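Local coordinates for putative cytoplasmic protein (Salmonella enterica subsp. enterica serovar Typhimurium, PDB 4IQN) that is of unknown function and belongs to the uncharacterised DUF5066 family, at residues N19-T25 against Y61-S67; Q134-Y139 against P150-E155; Y171-S175 against L187-W192. All coordinates share one frame; numbering follows the deposited sequence.

Following the chain from the N terminus, interaction 1 comes first: the loop after helix 8-18 meets 61-67, closing a loop of 35 residues that contains helix 29-34 and two short strands. Interaction 2 then pairs strands 135-140 and 151-155 as a hairpin near the centre of the chain, closing the short connection of 10 residues between its segments. Interaction 3 closes a helix-free connection between helix 166-174 and helix 190-207. The three follow one another in series, none within another and none crossing. Interactions 1 and 3 touch where Ser-67 packs on Ile-173; interaction 2 stands apart, its nearest atoms about 11 Å from interaction 1 and about 6 Å from interaction 3.

Interaction 1: N19-T25 against Y61-S67; sequences NRNKVPT and YDRDLLS
Asp-62 takes amide and backbone N-H groups from 19-25 on both of its carboxylate oxygens. Asn-19 ND2 donates to Asp-62 OD2 at 2.8 Å, on the anti lone pair, while Asn-21 ND2 reaches the same OD2 at 2.9 Å on the syn side, its amide nearly coplanar with the carboxylate. Asp-62 OD1 lies between two backbone donors on opposite faces of the carboxylate plane: Thr-25 N at 2.9 Å, and Asp-64 N, which makes an Asx turn. With CG anti to the backbone N (chi1 -180°), the carboxylate of Asp-62 is carried in among these donors.

Asn-19 is used at both ends. Its ND2 also gives a straight bond to Tyr-61 OH (3.0 Å), and OD1 accepts Leu-66 N and Asn-21 N from opposite faces of the amide, the second closing an Asx turn. Asn-21 OD1 makes another by taking Val-23 N.

Bonds to backbone carbonyls lie at both ends of the contact. Arg-20 N donates to Leu-66 O, and Thr-25 O receives both Arg-63 N (2.9 Å) and the side-chain donor Arg-63 NE (3.1 Å) from opposite sides of its carbonyl plane. The Arg-63 guanidinium continues to Pro-26 O through NH2.

Thr-25 OG1 donates to Asp-64 OD2 at 2.7 Å, and a water bridges that same oxygen to Val-23 O. Apolar contact is slight: Arg-20 CB rests on Leu-66 CB at 3.9 Å, and Leu-66 also touches Pro-72.

Two loops without regular secondary structure are thus joined by polar side chains together with a few backbone bonds. Four good N-H donors around the buried Asp-62 carboxylate would be expected to favour its ionised form and fix its rotation.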
loop_
_atom_site.group_PDB
_atom_site.type_symbol
_atom_site.label_atom_id
_atom_site.label_comp_id
_atom_site.label_asym_id
_atom_site.label_seq_id
_atom_site.Cartn_x
_atom_site.Cartn_y
_atom_site.Cartn_z
ATOM N N ASN A 19 -14.045 -10.583 -9.351
ATOM C CA ASN A 19 -12.727 -11.119 -9.672
ATOM C C ASN A 19 -12.663 -11.607 -11.119
ATOM O O ASN A 19 -13.452 -12.430 -11.544
ATOM C CB ASN A 19 -12.389 -12.251 -8.723
ATOM C CG ASN A 19 -10.955 -12.757 -8.855
ATOM O OD1 ASN A 19 -10.116 -12.219 -9.571
ATOM N ND2 ASN A 19 -10.677 -13.798 -8.112
ATOM N N ARG A 20 -11.700 -11.088 -11.859
ATOM C CA ARG A 20 -11.539 -11.407 -13.261
ATOM C C ARG A 20 -10.520 -12.536 -13.463
ATOM O O ARG A 20 -10.334 -13.017 -14.583
ATOM C CB ARG A 20 -11.130 -10.148 -14.018
ATOM C CG ARG A 20 -12.221 -9.074 -14.093
ATOM C CD ARG A 20 -13.275 -9.454 -15.088
ATOM N NE ARG A 20 -12.659 -9.757 -16.374
ATOM C CZ ARG A 20 -12.458 -8.884 -17.357
ATOM N NH1 ARG A 20 -12.837 -7.616 -17.235
ATOM N NH2 ARG A 20 -11.869 -9.294 -18.480
ATOM N N ASN A 21 -9.872 -12.957 -12.384
ATOM C CA ASN A 21 -8.906 -14.041 -12.447
ATOM C C ASN A 21 -9.613 -15.363 -12.560
ATOM O O ASN A 21 -10.367 -15.749 -11.677
ATOM C CB ASN A 21 -8.047 -14.096 -11.183
ATOM C CG ASN A 21 -7.074 -15.240 -11.209
ATOM O OD1 ASN A 21 -6.647 -15.688 -12.271
ATOM N ND2 ASN A 21 -6.709 -15.716 -10.051
ATOM N N LYS A 22 -9.327 -16.060 -13.649
ATOM C CA LYS A 22 -9.974 -17.318 -13.973
ATOM C C LYS A 22 -9.329 -18.497 -13.220
ATOM O O LYS A 22 -9.880 -19.595 -13.214
ATOM C CB LYS A 22 -9.897 -17.575 -15.488
ATOM C CG LYS A 22 -10.399 -16.449 -16.381
ATOM C CD LYS A 22 -11.906 -16.223 -16.257
ATOM C CE LYS A 22 -12.466 -15.538 -17.499
ATOM N NZ LYS A 22 -12.057 -16.267 -18.726
ATOM N N VAL A 23 -8.164 -18.282 -12.597
ATOM C CA VAL A 23 -7.505 -19.365 -11.828
ATOM C C VAL A 23 -7.236 -18.946 -10.381
ATOM O O VAL A 23 -6.079 -18.619 -10.013
ATOM C CB VAL A 23 -6.196 -19.863 -12.480
ATOM C CG1 VAL A 23 -5.775 -21.164 -11.810
ATOM C CG2 VAL A 23 -6.379 -20.163 -13.964
ATOM N N PRO A 24 -8.294 -18.951 -9.546
ATOM C CA PRO A 24 -8.120 -18.440 -8.187
ATOM C C PRO A 24 -7.147 -19.307 -7.423
ATOM O O PRO A 24 -7.216 -20.516 -7.523
ATOM C CB PRO A 24 -9.543 -18.492 -7.583
ATOM C CG PRO A 24 -10.308 -19.427 -8.436
ATOM C CD PRO A 24 -9.691 -19.362 -9.805
ATOM N N THR A 25 -6.243 -18.689 -6.679
ATOM C CA THR A 25 -5.187 -19.425 -5.968
ATOM C C THR A 25 -5.088 -18.954 -4.515
ATOM O O THR A 25 -4.256 -18.115 -4.170
ATOM C CB THR A 25 -3.818 -19.265 -6.679
ATOM O OG1 THR A 25 -3.498 -17.857 -6.866
ATOM C CG2 THR A 25 -3.860 -19.936 -8.028
ATOM N N TYR A 61 -8.236 -15.763 -0.172
ATOM C CA TYR A 61 -9.251 -15.973 -1.186
ATOM C C TYR A 61 -8.572 -16.274 -2.533
ATOM O O TYR A 61 -8.826 -17.311 -3.162
ATOM C CB TYR A 61 -10.243 -14.788 -1.257
ATOM C CG TYR A 61 -10.965 -14.779 -2.578
ATOM C CD1 TYR A 61 -11.674 -15.897 -2.990
ATOM C CD2 TYR A 61 -10.883 -13.696 -3.437
ATOM C CE1 TYR A 61 -12.282 -15.941 -4.226
ATOM C CE2 TYR A 61 -11.486 -13.728 -4.684
ATOM C CZ TYR A 61 -12.193 -14.857 -5.057
ATOM O OH TYR A 61 -12.793 -14.925 -6.263
ATOM N N ASP A 62 -7.669 -15.401 -2.953
ATOM C CA ASP A 62 -7.020 -15.545 -4.234
ATOM C C ASP A 62 -5.817 -14.623 -4.292
ATOM O O ASP A 62 -5.958 -13.398 -4.448
ATOM C CB ASP A 62 -8.028 -15.213 -5.335
ATOM C CG ASP A 62 -7.459 -15.336 -6.733
ATOM O OD1 ASP A 62 -6.298 -15.819 -6.914
ATOM O OD2 ASP A 62 -8.199 -14.931 -7.676
ATOM N N ARG A 63 -4.626 -15.213 -4.230
ATOM C CA ARG A 63 -3.405 -14.425 -4.235
ATOM C C ARG A 63 -3.186 -13.749 -5.586
ATOM O O ARG A 63 -2.313 -12.874 -5.700
ATOM C CB ARG A 63 -2.203 -15.284 -3.846
ATOM C CG ARG A 63 -1.607 -16.046 -4.980
ATOM C CD ARG A 63 -0.577 -17.056 -4.492
ATOM N NE ARG A 63 -1.203 -18.172 -3.802
ATOM C CZ ARG A 63 -0.514 -19.173 -3.272
ATOM N NH1 ARG A 63 0.808 -19.183 -3.360
ATOM N NH2 ARG A 63 -1.134 -20.161 -2.666
ATOM N N ASP A 64 -3.971 -14.160 -6.590
ATOM C CA ASP A 64 -3.831 -13.680 -7.958
ATOM C C ASP A 64 -5.095 -12.927 -8.446
ATOM O O ASP A 64 -5.337 -12.790 -9.653
ATOM C CB ASP A 64 -3.519 -14.872 -8.884
ATOM C CG ASP A 64 -2.130 -15.468 -8.641
ATOM O OD1 ASP A 64 -1.188 -14.687 -8.342
ATOM O OD2 ASP A 64 -1.968 -16.720 -8.777
ATOM N N LEU A 65 -5.881 -12.414 -7.511
ATOM C CA LEU A 65 -7.131 -11.725 -7.855
ATOM C C LEU A 65 -6.885 -10.540 -8.768
ATOM O O LEU A 65 -5.818 -9.934 -8.747
ATOM C CB LEU A 65 -7.897 -11.320 -6.595
ATOM C CG LEU A 65 -7.296 -10.217 -5.757
ATOM C CD1 LEU A 65 -7.850 -8.858 -6.202
ATOM C CD2 LEU A 65 -7.628 -10.443 -4.293
ATOM N N LEU A 66 -7.881 -10.282 -9.606
ATOM C CA LEU A 66 -7.907 -9.186 -10.555
ATOM C C LEU A 66 -9.205 -8.429 -10.301
ATOM O O LEU A 66 -10.272 -9.031 -10.247
ATOM C CB LEU A 66 -7.877 -9.729 -11.998
ATOM C CG LEU A 66 -6.582 -10.378 -12.480
ATOM C CD1 LEU A 66 -6.683 -11.029 -13.856
ATOM C CD2 LEU A 66 -5.487 -9.317 -12.493
ATOM N N SER A 67 -9.112 -7.109 -10.131
ATOM C CA SER A 67 -10.268 -6.308 -9.850
ATOM C C SER A 67 -11.203 -6.241 -11.045
ATOM O O SER A 67 -10.906 -6.780 -12.117
ATOM C CB SER A 67 -9.857 -4.880 -9.502
ATOM O OG SER A 67 -9.336 -4.218 -10.639
HETATM O O HOH W 1 -3.399 -17.950 -10.795
#

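Interaction 2: Q134-Y139 against P150-E155; sequences QAIFIY and PIARME
Pro-150 starts the pairing by accepting Tyr-139 N on its carbonyl O at 2.9 Å, while its ring packs on helix 190-207 through Asn-199 and Arg-202. Ile-151 faces Ile-138 in a non-hydrogen-bonded pair; its CG2 also meets Ile-136 CG2 diagonally at 3.7 Å. On the other face, Ala-152 exchanges two backbone bonds with Phe-137, and its CB lies 4.0 Å from Tyr-139 CD1. This is an antiparallel beta hairpin, its strand directions 151° apart, forming the two inner strands of a four-stranded antiparallel sheet flanked by 124-128 and 158-161. Arg-153, extended from CG to NE, runs alongside Ile-136, whose CD1 sits over one guanidinium face, 3.6 Å from Arg-153 NH1. That nitrogen donates at 2.8 Å to Gln-134 OE1, which lies in the guanidinium plane although the bond enters from above the amide plane; Arg-153 NH2 makes a salt bridge with Glu-163. Met-154, a selenomethionine, shares two backbone bonds with Ala-135 and sets its CB against the edge of the Phe-137 ring, 3.9 Å from CE2. Glu-155 OE2 takes Gln-134 NE2 at 3.1 Å from above its carboxylate plane, the two flat groups being almost perpendicular.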
loop_
_atom_site.group_PDB
_atom_site.type_symbol
_atom_site.label_atom_id
_atom_site.label_comp_id
_atom_site.label_asym_id
_atom_site.label_seq_id
_atom_site.Cartn_x
_atom_site.Cartn_y
_atom_site.Cartn_z
ATOM N N GLN A 134 -1.039 6.587 -10.173
ATOM C CA GLN A 134 -0.513 6.790 -8.817
ATOM C C GLN A 134 0.050 5.498 -8.224
ATOM O O GLN A 134 -0.355 4.385 -8.609
ATOM C CB GLN A 134 -1.553 7.347 -7.869
ATOM C CG GLN A 134 -1.959 8.755 -8.211
ATOM C CD GLN A 134 -2.883 9.414 -7.209
ATOM O OE1 GLN A 134 -3.254 8.858 -6.175
ATOM N NE2 GLN A 134 -3.282 10.629 -7.543
ATOM N N ALA A 135 0.953 5.670 -7.269
ATOM C CA ALA A 135 1.404 4.542 -6.420
ATOM C C ALA A 135 0.561 4.500 -5.158
ATOM O O ALA A 135 0.235 5.558 -4.576
ATOM C CB ALA A 135 2.905 4.696 -6.074
ATOM N N ILE A 136 0.240 3.285 -4.684
ATOM C CA ILE A 136 -0.577 3.097 -3.524
ATOM C C ILE A 136 0.243 2.205 -2.577
ATOM O O ILE A 136 0.875 1.238 -3.051
ATOM C CB ILE A 136 -1.862 2.301 -3.861
ATOM C CG1 ILE A 136 -2.681 2.905 -5.018
ATOM C CG2 ILE A 136 -2.729 2.068 -2.648
ATOM C CD1 ILE A 136 -3.185 4.271 -4.721
ATOM N N PHE A 137 0.229 2.524 -1.274
ATOM C CA PHE A 137 1.004 1.747 -0.288
ATOM C C PHE A 137 0.160 1.557 0.955
ATOM O O PHE A 137 -0.639 2.408 1.339
ATOM C CB PHE A 137 2.277 2.464 0.159
ATOM C CG PHE A 137 3.113 3.022 -0.937
ATOM C CD1 PHE A 137 4.134 2.286 -1.518
ATOM C CD2 PHE A 137 2.913 4.317 -1.386
ATOM C CE1 PHE A 137 4.908 2.799 -2.533
ATOM C CE2 PHE A 137 3.692 4.840 -2.370
ATOM C CZ PHE A 137 4.685 4.094 -2.967
ATOM N N ILE A 138 0.338 0.424 1.607
ATOM C CA ILE A 138 -0.103 0.267 2.936
ATOM C C ILE A 138 1.019 0.827 3.804
ATOM O O ILE A 138 2.202 0.448 3.636
ATOM C CB ILE A 138 -0.414 -1.209 3.284
ATOM C CG1 ILE A 138 -1.336 -1.863 2.246
ATOM C CG2 ILE A 138 -1.077 -1.282 4.627
ATOM C CD1 ILE A 138 -1.595 -3.329 2.564
ATOM N N TYR A 139 0.643 1.717 4.709
ATOM C CA TYR A 139 1.594 2.483 5.530
ATOM C C TYR A 139 1.696 1.797 6.867
ATOM O O TYR A 139 0.771 1.881 7.675
ATOM C CB TYR A 139 1.069 3.929 5.702
ATOM C CG TYR A 139 2.120 4.962 5.972
ATOM C CD1 TYR A 139 3.115 5.239 5.034
ATOM C CD2 TYR A 139 2.125 5.697 7.159
ATOM C CE1 TYR A 139 4.104 6.209 5.286
ATOM C CE2 TYR A 139 3.118 6.672 7.404
ATOM C CZ TYR A 139 4.102 6.918 6.470
ATOM O OH TYR A 139 5.093 7.887 6.712
ATOM N N PRO A 150 -3.149 2.532 7.599
ATOM C CA PRO A 150 -3.585 3.519 6.582
ATOM C C PRO A 150 -3.074 3.199 5.180
ATOM O O PRO A 150 -2.146 2.397 5.004
ATOM C CB PRO A 150 -2.954 4.826 7.056
ATOM C CG PRO A 150 -2.432 4.577 8.414
ATOM C CD PRO A 150 -2.183 3.107 8.536
ATOM N N ILE A 151 -3.669 3.836 4.176
ATOM C CA ILE A 151 -3.151 3.843 2.827
ATOM C C ILE A 151 -2.432 5.172 2.577
ATOM O O ILE A 151 -2.893 6.230 3.021
ATOM C CB ILE A 151 -4.309 3.693 1.829
ATOM C CG1 ILE A 151 -4.926 2.289 1.995
ATOM C CG2 ILE A 151 -3.875 3.950 0.383
ATOM C CD1 ILE A 151 -4.030 1.177 1.477
ATOM N N ALA A 152 -1.300 5.093 1.886
ATOM C CA ALA A 152 -0.597 6.274 1.385
ATOM C C ALA A 152 -0.634 6.250 -0.131
ATOM O O ALA A 152 -0.666 5.164 -0.750
ATOM C CB ALA A 152 0.822 6.292 1.867
ATOM N N ARG A 153 -0.616 7.449 -0.721
ATOM C CA ARG A 153 -0.564 7.631 -2.150
ATOM C C ARG A 153 0.648 8.459 -2.550
ATOM O O ARG A 153 1.098 9.327 -1.787
ATOM C CB ARG A 153 -1.857 8.320 -2.673
ATOM C CG ARG A 153 -3.053 7.420 -2.668
ATOM C CD ARG A 153 -4.309 8.154 -3.062
ATOM N NE ARG A 153 -5.448 7.279 -3.209
ATOM C CZ ARG A 153 -5.897 6.774 -4.361
ATOM N NH1 ARG A 153 -5.344 7.077 -5.519
ATOM N NH2 ARG A 153 -6.957 5.999 -4.362
HETATM N N MSE A 154 1.168 8.198 -3.745
HETATM C CA MSE A 154 2.245 9.004 -4.311
HETATM C C MSE A 154 1.962 9.303 -5.761
HETATM O O MSE A 154 1.672 8.425 -6.564
HETATM C CB MSE A 154 3.598 8.347 -4.084
HETATM C CG MSE A 154 4.730 9.083 -4.774
HETATM SE SE MSE A 154 6.360 8.179 -4.276
HETATM C CE MSE A 154 7.549 9.717 -4.455
ATOM N N GLU A 155 2.060 10.562 -6.116
ATOM C CA GLU A 155 1.887 10.986 -7.498
ATOM C C GLU A 155 2.951 11.992 -7.808
ATOM O O GLU A 155 3.112 12.950 -7.066
ATOM C CB GLU A 155 0.533 11.636 -7.705
ATOM C CG GLU A 155 0.250 11.837 -9.191
ATOM C CD GLU A 155 -0.967 12.680 -9.408
ATOM O OE1 GLU A 155 -0.943 13.899 -9.056
ATOM O OE2 GLU A 155 -1.940 12.102 -9.937
#

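Interaction 3: Y171-S175 against L187-W192; sequences YNIIS and LHLPQW
Leu-187 pushes its CD1 methyl against the C-terminal part of helix 166-174, 3.6 Å from Tyr-171 O and 3.9 Å from Ser-175 CB, with the side chain of Asn-172 sliding past it in the opposite direction. With CD1 anti to CA (chi2 178°), that methyl is the outermost part of the side chain and the one that touches. Beside it, Trp-192 brings the far corner of its six-membered ring to Tyr-171: CH2 stands 3.9 Å from Tyr-171 CB. The two aromatic rings are inclined at 47° with centroids 6.0 Å apart, an oblique meeting. No hydrogen bond crosses between the segments, so the joint rests on van der Waals contact.

Further out, neighbours within 187-192 line the indole. Leu-189 CD1 lies over one face, 3.6 Å above the ring plane, and Leu-187 CB sits at the ring edge. Within 171-175, Ser-175 OG donates to Asn-172 O at 2.8 Å, and that carbonyl also accepts Ser-175 N, tying the residue back to the helix. Tyr-171 is fixed at its far end by a hydrogen bond from OH to Ser-7 O, and its ring packs on Leu-11 and Leu-14 of helix 8-18.

His-188 centres an inverse gamma turn and Leu-189 occupies the N-cap position, followed by Pro-190 in the first turn of helix 190-207. This is helix-to-loop packing, in which a leucine of the lead-in and a tryptophan of the first turn of helix 190-207 pack on the C-terminal part of helix 166-174.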
loop_
_atom_site.group_PDB
_atom_site.type_symbol
_atom_site.label_atom_id
_atom_site.label_comp_id
_atom_site.label_asym_id
_atom_site.label_seq_id
_atom_site.Cartn_x
_atom_site.Cartn_y
_atom_site.Cartn_z
ATOM N N TYR A 171 -13.316 -0.787 -1.594
ATOM C CA TYR A 171 -14.731 -0.455 -1.797
ATOM C C TYR A 171 -14.851 0.584 -2.903
ATOM O O TYR A 171 -15.772 0.524 -3.750
ATOM C CB TYR A 171 -15.386 0.056 -0.508
ATOM C CG TYR A 171 -16.048 -1.022 0.325
ATOM C CD1 TYR A 171 -17.304 -1.538 -0.018
ATOM C CD2 TYR A 171 -15.425 -1.544 1.431
ATOM C CE1 TYR A 171 -17.900 -2.527 0.731
ATOM C CE2 TYR A 171 -16.039 -2.533 2.203
ATOM C CZ TYR A 171 -17.269 -3.034 1.850
ATOM O OH TYR A 171 -17.883 -4.034 2.612
ATOM N N ASN A 172 -13.932 1.538 -2.896
ATOM C CA ASN A 172 -13.945 2.577 -3.928
ATOM C C ASN A 172 -13.608 1.983 -5.315
ATOM O O ASN A 172 -14.304 2.258 -6.285
ATOM C CB ASN A 172 -13.070 3.753 -3.543
ATOM C CG ASN A 172 -13.736 4.670 -2.530
ATOM O OD1 ASN A 172 -13.650 4.501 -1.307
ATOM N ND2 ASN A 172 -14.421 5.639 -3.035
ATOM N N ILE A 173 -12.605 1.105 -5.394
ATOM C CA ILE A 173 -12.270 0.460 -6.670
ATOM C C ILE A 173 -13.481 -0.279 -7.234
ATOM O O ILE A 173 -13.816 -0.130 -8.401
ATOM C CB ILE A 173 -11.068 -0.510 -6.535
ATOM C CG1 ILE A 173 -9.777 0.242 -6.223
ATOM C CG2 ILE A 173 -10.918 -1.421 -7.747
ATOM C CD1 ILE A 173 -9.324 1.207 -7.288
ATOM N N ILE A 174 -14.132 -1.046 -6.373
ATOM C CA ILE A 174 -15.233 -1.913 -6.770
ATOM C C ILE A 174 -16.539 -1.169 -7.075
ATOM O O ILE A 174 -17.405 -1.703 -7.759
ATOM C CB ILE A 174 -15.477 -2.941 -5.660
ATOM C CG1 ILE A 174 -14.335 -3.960 -5.690
ATOM C CG2 ILE A 174 -16.828 -3.606 -5.816
ATOM C CD1 ILE A 174 -14.319 -4.904 -4.517
ATOM N N SER A 175 -16.656 0.068 -6.602
ATOM C CA SER A 175 -17.910 0.853 -6.747
ATOM C C SER A 175 -18.321 1.111 -8.198
ATOM O O SER A 175 -19.500 1.294 -8.477
ATOM C CB SER A 175 -17.838 2.202 -5.987
ATOM O OG SER A 175 -16.922 3.097 -6.600
ATOM N N LEU A 187 -20.017 6.196 -0.425
ATOM C CA LEU A 187 -18.774 5.857 0.319
ATOM C C LEU A 187 -18.183 7.000 1.135
ATOM O O LEU A 187 -17.041 6.940 1.556
ATOM C CB LEU A 187 -17.754 5.263 -0.635
ATOM C CG LEU A 187 -18.227 4.015 -1.405
ATOM C CD1 LEU A 187 -17.158 3.527 -2.370
ATOM C CD2 LEU A 187 -18.628 2.927 -0.441
ATOM N N HIS A 188 -18.959 8.039 1.382
ATOM C CA HIS A 188 -18.521 9.126 2.268
ATOM C C HIS A 188 -18.955 8.802 3.694
ATOM O O HIS A 188 -19.878 9.381 4.235
ATOM C CB HIS A 188 -19.068 10.484 1.811
ATOM C CG HIS A 188 -18.482 10.968 0.538
ATOM N ND1 HIS A 188 -18.963 10.585 -0.697
ATOM C CD2 HIS A 188 -17.447 11.811 0.298
ATOM C CE1 HIS A 188 -18.246 11.169 -1.643
ATOM N NE2 HIS A 188 -17.324 11.917 -1.065
ATOM N N LEU A 189 -18.300 7.807 4.304
ATOM C CA LEU A 189 -18.736 7.303 5.578
ATOM C C LEU A 189 -17.997 8.021 6.716
ATOM O O LEU A 189 -16.765 8.164 6.659
ATOM C CB LEU A 189 -18.488 5.796 5.650
ATOM C CG LEU A 189 -19.047 4.946 4.507
ATOM C CD1 LEU A 189 -18.775 3.497 4.790
ATOM C CD2 LEU A 189 -20.512 5.194 4.412
ATOM N N PRO A 190 -18.737 8.467 7.754
ATOM C CA PRO A 190 -18.106 9.232 8.839
ATOM C C PRO A 190 -17.075 8.418 9.562
ATOM O O PRO A 190 -16.090 8.969 10.031
ATOM C CB PRO A 190 -19.257 9.605 9.755
ATOM C CG PRO A 190 -20.425 8.842 9.280
ATOM C CD PRO A 190 -20.205 8.515 7.852
ATOM N N GLN A 191 -17.279 7.109 9.633
ATOM C CA GLN A 191 -16.271 6.308 10.379
ATOM C C GLN A 191 -14.939 6.256 9.669
ATOM O O GLN A 191 -13.863 6.187 10.338
ATOM C CB GLN A 191 -16.806 4.911 10.760
ATOM C CG GLN A 191 -17.166 4.049 9.595
ATOM C CD GLN A 191 -18.655 4.132 9.194
ATOM O OE1 GLN A 191 -19.313 5.226 9.164
ATOM N NE2 GLN A 191 -19.196 2.954 8.856
ATOM N N TRP A 192 -14.966 6.263 8.333
ATOM C CA TRP A 192 -13.747 6.372 7.550
ATOM C C TRP A 192 -13.064 7.704 7.716
ATOM O O TRP A 192 -11.848 7.754 7.939
ATOM C CB TRP A 192 -13.977 6.041 6.089
ATOM C CG TRP A 192 -14.276 4.572 5.815
ATOM C CD1 TRP A 192 -14.005 3.489 6.640
ATOM C CD2 TRP A 192 -14.809 4.029 4.614
ATOM N NE1 TRP A 192 -14.354 2.329 6.014
ATOM C CE2 TRP A 192 -14.874 2.623 4.781
ATOM C CE3 TRP A 192 -15.326 4.593 3.427
ATOM C CZ2 TRP A 192 -15.343 1.771 3.783
ATOM C CZ3 TRP A 192 -15.804 3.756 2.465
ATOM C CH2 TRP A 192 -15.843 2.344 2.651
#